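Putative membrane anchored protein (PDB 3LSO) is of unknown function but is probably an elongated, all-beta surface protein anchored in the membrane of Corynebacterium diphtheriae. Local coordinates at residues L219-H233 and G258-E270. Sequence-based numbering, arbitrary orientation.
Sequences LNEKMDGKVQFFVNH and GSKTITARFIDAE
Lys226 and Ile267 open an antiparallel ladder in which each residue gives its N-H to the other's carbonyl, the bond from Ile267 N to Lys226 O spanning 2.8 Å. Gln228 with Arg265 and Phe230 with Thr263 repeat this exchange. Past the last regular pair, Asn232 N still donates to Thr261 O, but the return bond comes from a side chain: OD1 of Asn232 receives Thr261 N at 2.9 Å, nearly in line with its C=O. Setting CG beside the backbone N (chi1 -82°) brings the amide to that N-H. A water adds a bridge here, accepting from His233 N and donating to Thr261 O and Thr263 OG1.

The two strands, 226-231 and 258-267, are neighbours in a small mixed sheet, flanked by strands 234-241 and 278-285; this is the middle of the three beta-rich parts of the elongated chain.

Apolar side chains line one face of the pair. CG1 of Val227 sits 3.7 Å above the plane of the Phe229 ring, offset toward its rim, while Ala264 CB lies 4.1 Å from Phe229 CE2. Strand 208-214 covers this side through Ile211 and Ala213. Phe266, its CG anti to the backbone N (chi1 -170°), carries its ring over to Leu219, whose CB is 4.2 Å from CE2.

On the other face, the edge of the Phe230 ring meets Arg265 CB at 4.0 Å from CE2. The guanidinium beyond forms a salt bridge with Asp277, and Glu279 accepts hydrogen bonds from both His233 NE2 and Thr263 OG1.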
loop_
_atom_site.group_PDB
_atom_site.type_symbol
_atom_site.label_atom_id
_atom_site.label_comp_id
_atom_site.label_asym_id
_atom_site.label_seq_id
_atom_site.Cartn_x
_atom_site.Cartn_y
_atom_site.Cartn_z
ATOM N N LEU B 219 14.916 -8.965 -7.011
ATOM C CA LEU B 219 15.244 -8.346 -8.294
ATOM C C LEU B 219 16.686 -7.843 -8.347
ATOM O O LEU B 219 17.152 -7.330 -9.371
ATOM C CB LEU B 219 14.249 -7.229 -8.593
ATOM C CG LEU B 219 12.790 -7.694 -8.605
ATOM C CD1 LEU B 219 11.862 -6.529 -8.380
ATOM C CD2 LEU B 219 12.444 -8.432 -9.902
ATOM N N ASN B 220 17.393 -8.024 -7.238
ATOM C CA ASN B 220 18.766 -7.579 -7.108
ATOM C C ASN B 220 19.651 -8.672 -6.517
ATOM O O ASN B 220 20.617 -8.384 -5.803
ATOM C CB ASN B 220 18.803 -6.340 -6.219
ATOM C CG ASN B 220 19.872 -5.359 -6.636
ATOM O OD1 ASN B 220 20.905 -5.231 -5.973
ATOM N ND2 ASN B 220 19.636 -4.659 -7.747
ATOM N N GLU B 221 19.318 -9.925 -6.825
ATOM C CA GLU B 221 19.968 -11.079 -6.208
ATOM C C GLU B 221 21.498 -11.023 -6.301
ATOM O O GLU B 221 22.198 -11.661 -5.509
ATOM C CB GLU B 221 19.423 -12.383 -6.799
ATOM N N LYS B 222 22.013 -10.247 -7.254
ATOM C CA LYS B 222 23.457 -10.125 -7.434
ATOM C C LYS B 222 23.980 -8.704 -7.208
ATOM O O LYS B 222 25.111 -8.395 -7.590
ATOM C CB LYS B 222 23.868 -10.638 -8.812
HETATM N N MSE B 223 23.164 -7.868 -6.560
HETATM C CA MSE B 223 23.448 -6.434 -6.380
HETATM C C MSE B 223 24.128 -5.846 -7.621
HETATM O O MSE B 223 25.338 -5.612 -7.625
HETATM C CB MSE B 223 24.282 -6.171 -5.106
HETATM C CG MSE B 223 24.428 -4.674 -4.727
HETATM SE SE MSE B 223 26.211 -4.184 -4.007
HETATM C CE MSE B 223 26.164 -2.229 -4.294
ATOM N N ASP B 224 23.359 -5.647 -8.685
ATOM C CA ASP B 224 23.924 -5.131 -9.930
ATOM C C ASP B 224 23.132 -3.960 -10.497
ATOM O O ASP B 224 23.706 -3.092 -11.153
ATOM C CB ASP B 224 24.120 -6.242 -10.985
ATOM C CG ASP B 224 22.997 -7.287 -10.983
ATOM O OD1 ASP B 224 21.811 -6.909 -10.873
ATOM O OD2 ASP B 224 23.307 -8.495 -11.113
ATOM N N GLY B 225 21.828 -3.927 -10.213
ATOM C CA GLY B 225 20.921 -2.944 -10.791
ATOM C C GLY B 225 21.037 -1.523 -10.267
ATOM O O GLY B 225 21.836 -1.233 -9.367
ATOM N N LYS B 226 20.208 -0.649 -10.843
ATOM C CA LYS B 226 20.176 0.781 -10.570
ATOM C C LYS B 226 18.721 1.273 -10.479
ATOM O O LYS B 226 17.809 0.608 -10.968
ATOM C CB LYS B 226 20.884 1.527 -11.707
ATOM C CG LYS B 226 22.362 1.831 -11.473
ATOM C CD LYS B 226 23.166 1.897 -12.793
ATOM C CE LYS B 226 24.507 2.630 -12.601
ATOM N NZ LYS B 226 25.607 1.986 -13.357
ATOM N N VAL B 227 18.506 2.440 -9.870
ATOM C CA VAL B 227 17.180 3.078 -9.851
ATOM C C VAL B 227 17.188 4.480 -10.458
ATOM O O VAL B 227 18.057 5.286 -10.145
ATOM C CB VAL B 227 16.591 3.148 -8.420
ATOM C CG1 VAL B 227 15.411 4.108 -8.351
ATOM C CG2 VAL B 227 16.173 1.763 -7.959
ATOM N N GLN B 228 16.222 4.749 -11.333
ATOM C CA GLN B 228 16.030 6.074 -11.884
ATOM C C GLN B 228 14.880 6.761 -11.181
ATOM O O GLN B 228 13.756 6.250 -11.163
ATOM C CB GLN B 228 15.730 6.025 -13.371
ATOM C CG GLN B 228 15.544 7.414 -13.963
ATOM C CD GLN B 228 16.813 8.259 -13.879
ATOM O OE1 GLN B 228 16.958 9.110 -12.994
ATOM N NE2 GLN B 228 17.751 8.005 -14.791
ATOM N N PHE B 229 15.157 7.916 -10.590
ATOM C CA PHE B 229 14.111 8.681 -9.937
ATOM C C PHE B 229 13.528 9.682 -10.909
ATOM O O PHE B 229 14.178 10.063 -11.890
ATOM C CB PHE B 229 14.652 9.390 -8.699
ATOM C CG PHE B 229 14.964 8.455 -7.569
ATOM C CD1 PHE B 229 16.232 7.957 -7.397
ATOM C CD2 PHE B 229 13.973 8.061 -6.690
ATOM C CE1 PHE B 229 16.511 7.102 -6.358
ATOM C CE2 PHE B 229 14.249 7.218 -5.659
ATOM C CZ PHE B 229 15.524 6.733 -5.492
ATOM N N PHE B 230 12.294 10.087 -10.648
ATOM C CA PHE B 230 11.659 11.109 -11.445
ATOM C C PHE B 230 10.949 12.070 -10.526
ATOM O O PHE B 230 10.369 11.670 -9.507
ATOM C CB PHE B 230 10.627 10.501 -12.373
ATOM C CG PHE B 230 11.194 9.622 -13.430
ATOM C CD1 PHE B 230 11.360 10.094 -14.720
ATOM C CD2 PHE B 230 11.510 8.300 -13.157
ATOM C CE1 PHE B 230 11.855 9.267 -15.726
ATOM C CE2 PHE B 230 12.022 7.465 -14.163
ATOM C CZ PHE B 230 12.195 7.957 -15.447
ATOM N N VAL B 231 10.992 13.340 -10.892
ATOM C CA VAL B 231 10.210 14.350 -10.218
ATOM C C VAL B 231 9.274 14.855 -11.290
ATOM O O VAL B 231 9.712 15.151 -12.405
ATOM C CB VAL B 231 11.076 15.498 -9.660
ATOM C CG1 VAL B 231 10.197 16.551 -9.060
ATOM C CG2 VAL B 231 12.013 14.992 -8.600
ATOM N N ASN B 232 7.991 14.910 -10.963
ATOM C CA ASN B 232 6.982 15.309 -11.918
ATOM C C ASN B 232 7.222 14.757 -13.308
ATOM O O ASN B 232 7.200 15.481 -14.309
ATOM C CB ASN B 232 6.808 16.824 -11.910
ATOM C CG ASN B 232 5.897 17.305 -10.771
ATOM O OD1 ASN B 232 5.538 16.555 -9.851
ATOM N ND2 ASN B 232 5.514 18.556 -10.840
ATOM N N HIS B 233 7.457 13.446 -13.328
ATOM C CA HIS B 233 7.647 12.625 -14.539
ATOM C C HIS B 233 8.840 12.964 -15.446
ATOM O O HIS B 233 8.856 12.623 -16.644
ATOM C CB HIS B 233 6.339 12.477 -15.334
ATOM C CG HIS B 233 5.296 11.655 -14.631
ATOM N ND1 HIS B 233 4.014 11.499 -15.121
ATOM C CD2 HIS B 233 5.340 10.959 -13.469
ATOM C CE1 HIS B 233 3.321 10.731 -14.301
ATOM N NE2 HIS B 233 4.104 10.390 -13.292
ATOM N N GLY B 258 4.289 22.893 -4.374
ATOM C CA GLY B 258 3.300 22.083 -5.100
ATOM C C GLY B 258 3.244 20.628 -4.617
ATOM O O GLY B 258 4.095 20.197 -3.846
ATOM N N SER B 259 2.233 19.870 -5.048
ATOM C CA SER B 259 2.268 18.419 -4.903
ATOM C C SER B 259 3.256 17.924 -5.917
ATOM O O SER B 259 3.039 18.062 -7.118
ATOM C CB SER B 259 0.920 17.784 -5.174
ATOM O OG SER B 259 0.020 18.121 -4.147
ATOM N N LYS B 260 4.351 17.373 -5.430
ATOM C CA LYS B 260 5.370 16.831 -6.289
ATOM C C LYS B 260 5.203 15.321 -6.391
ATOM O O LYS B 260 4.937 14.654 -5.394
ATOM C CB LYS B 260 6.733 17.215 -5.742
ATOM C CG LYS B 260 6.841 18.727 -5.495
ATOM C CD LYS B 260 7.176 19.487 -6.768
ATOM C CE LYS B 260 7.137 20.966 -6.543
ATOM N NZ LYS B 260 7.153 21.713 -7.840
ATOM N N THR B 261 5.309 14.789 -7.606
ATOM C CA THR B 261 5.142 13.362 -7.853
ATOM C C THR B 261 6.515 12.738 -8.003
ATOM O O THR B 261 7.269 13.079 -8.909
ATOM C CB THR B 261 4.344 13.121 -9.125
ATOM O OG1 THR B 261 2.999 13.581 -8.941
ATOM C CG2 THR B 261 4.269 11.684 -9.403
ATOM N N ILE B 262 6.850 11.848 -7.084
ATOM C CA ILE B 262 8.116 11.159 -7.139
ATOM C C ILE B 262 7.858 9.776 -7.692
ATOM O O ILE B 262 6.918 9.077 -7.265
ATOM C CB ILE B 262 8.765 11.053 -5.752
ATOM C CG1 ILE B 262 8.743 12.411 -5.035
ATOM C CG2 ILE B 262 10.184 10.515 -5.850
ATOM C CD1 ILE B 262 9.447 13.546 -5.801
ATOM N N THR B 263 8.686 9.393 -8.663
ATOM C CA THR B 263 8.587 8.080 -9.268
ATOM C C THR B 263 9.946 7.420 -9.188
ATOM O O THR B 263 10.978 8.085 -9.405
ATOM C CB THR B 263 8.083 8.170 -10.710
ATOM O OG1 THR B 263 6.840 8.895 -10.724
ATOM C CG2 THR B 263 7.846 6.781 -11.277
ATOM N N ALA B 264 9.948 6.138 -8.823
ATOM C CA ALA B 264 11.163 5.326 -8.775
ATOM C C ALA B 264 10.990 4.195 -9.760
ATOM O O ALA B 264 9.916 3.563 -9.812
ATOM C CB ALA B 264 11.389 4.769 -7.385
ATOM N N ARG B 265 12.044 3.947 -10.538
ATOM C CA ARG B 265 12.011 2.968 -11.614
ATOM C C ARG B 265 13.266 2.121 -11.561
ATOM O O ARG B 265 14.378 2.651 -11.539
ATOM C CB ARG B 265 11.912 3.670 -12.965
ATOM C CG ARG B 265 12.235 2.767 -14.134
ATOM C CD ARG B 265 11.802 3.344 -15.462
ATOM N NE ARG B 265 10.353 3.327 -15.587
ATOM C CZ ARG B 265 9.681 3.915 -16.569
ATOM N NH1 ARG B 265 10.330 4.557 -17.528
ATOM N NH2 ARG B 265 8.356 3.861 -16.593
ATOM N N PHE B 266 13.085 0.803 -11.535
ATOM C CA PHE B 266 14.212 -0.137 -11.519
ATOM C C PHE B 266 14.801 -0.356 -12.919
ATOM O O PHE B 266 14.076 -0.631 -13.878
ATOM C CB PHE B 266 13.812 -1.467 -10.863
ATOM C CG PHE B 266 14.966 -2.391 -10.599
ATOM C CD1 PHE B 266 15.909 -2.094 -9.617
ATOM C CD2 PHE B 266 15.110 -3.576 -11.325
ATOM C CE1 PHE B 266 16.989 -2.961 -9.364
ATOM C CE2 PHE B 266 16.183 -4.454 -11.077
ATOM C CZ PHE B 266 17.122 -4.146 -10.094
ATOM N N ILE B 267 16.123 -0.188 -13.012
ATOM C CA ILE B 267 16.906 -0.497 -14.214
ATOM C C ILE B 267 17.684 -1.781 -13.971
ATOM O O ILE B 267 18.305 -1.952 -12.924
ATOM C CB ILE B 267 17.898 0.649 -14.597
ATOM C CG1 ILE B 267 17.152 1.946 -14.959
ATOM C CG2 ILE B 267 18.827 0.222 -15.741
ATOM C CD1 ILE B 267 16.297 1.882 -16.258
ATOM N N ASP B 268 17.644 -2.670 -14.954
ATOM C CA ASP B 268 18.273 -3.987 -14.868
ATOM C C ASP B 268 19.770 -3.947 -15.183
ATOM O O ASP B 268 20.244 -3.030 -15.859
ATOM C CB ASP B 268 17.604 -4.898 -15.883
ATOM C CG ASP B 268 17.260 -6.227 -15.315
ATOM O OD1 ASP B 268 17.463 -6.401 -14.095
ATOM O OD2 ASP B 268 16.779 -7.095 -16.080
ATOM N N ALA B 269 20.520 -4.945 -14.722
ATOM C CA ALA B 269 21.914 -5.073 -15.155
ATOM C C ALA B 269 21.962 -4.956 -16.684
ATOM O O ALA B 269 22.728 -4.152 -17.229
ATOM C CB ALA B 269 22.513 -6.398 -14.686
ATOM N N GLU B 270 21.104 -5.732 -17.357
ATOM C CA GLU B 270 21.002 -5.731 -18.822
ATOM C C GLU B 270 20.090 -4.617 -19.390
ATOM O O GLU B 270 19.714 -4.650 -20.561
ATOM C CB GLU B 270 20.585 -7.133 -19.338
HETATM O O HOH W 1 7.726 11.648 -11.220
#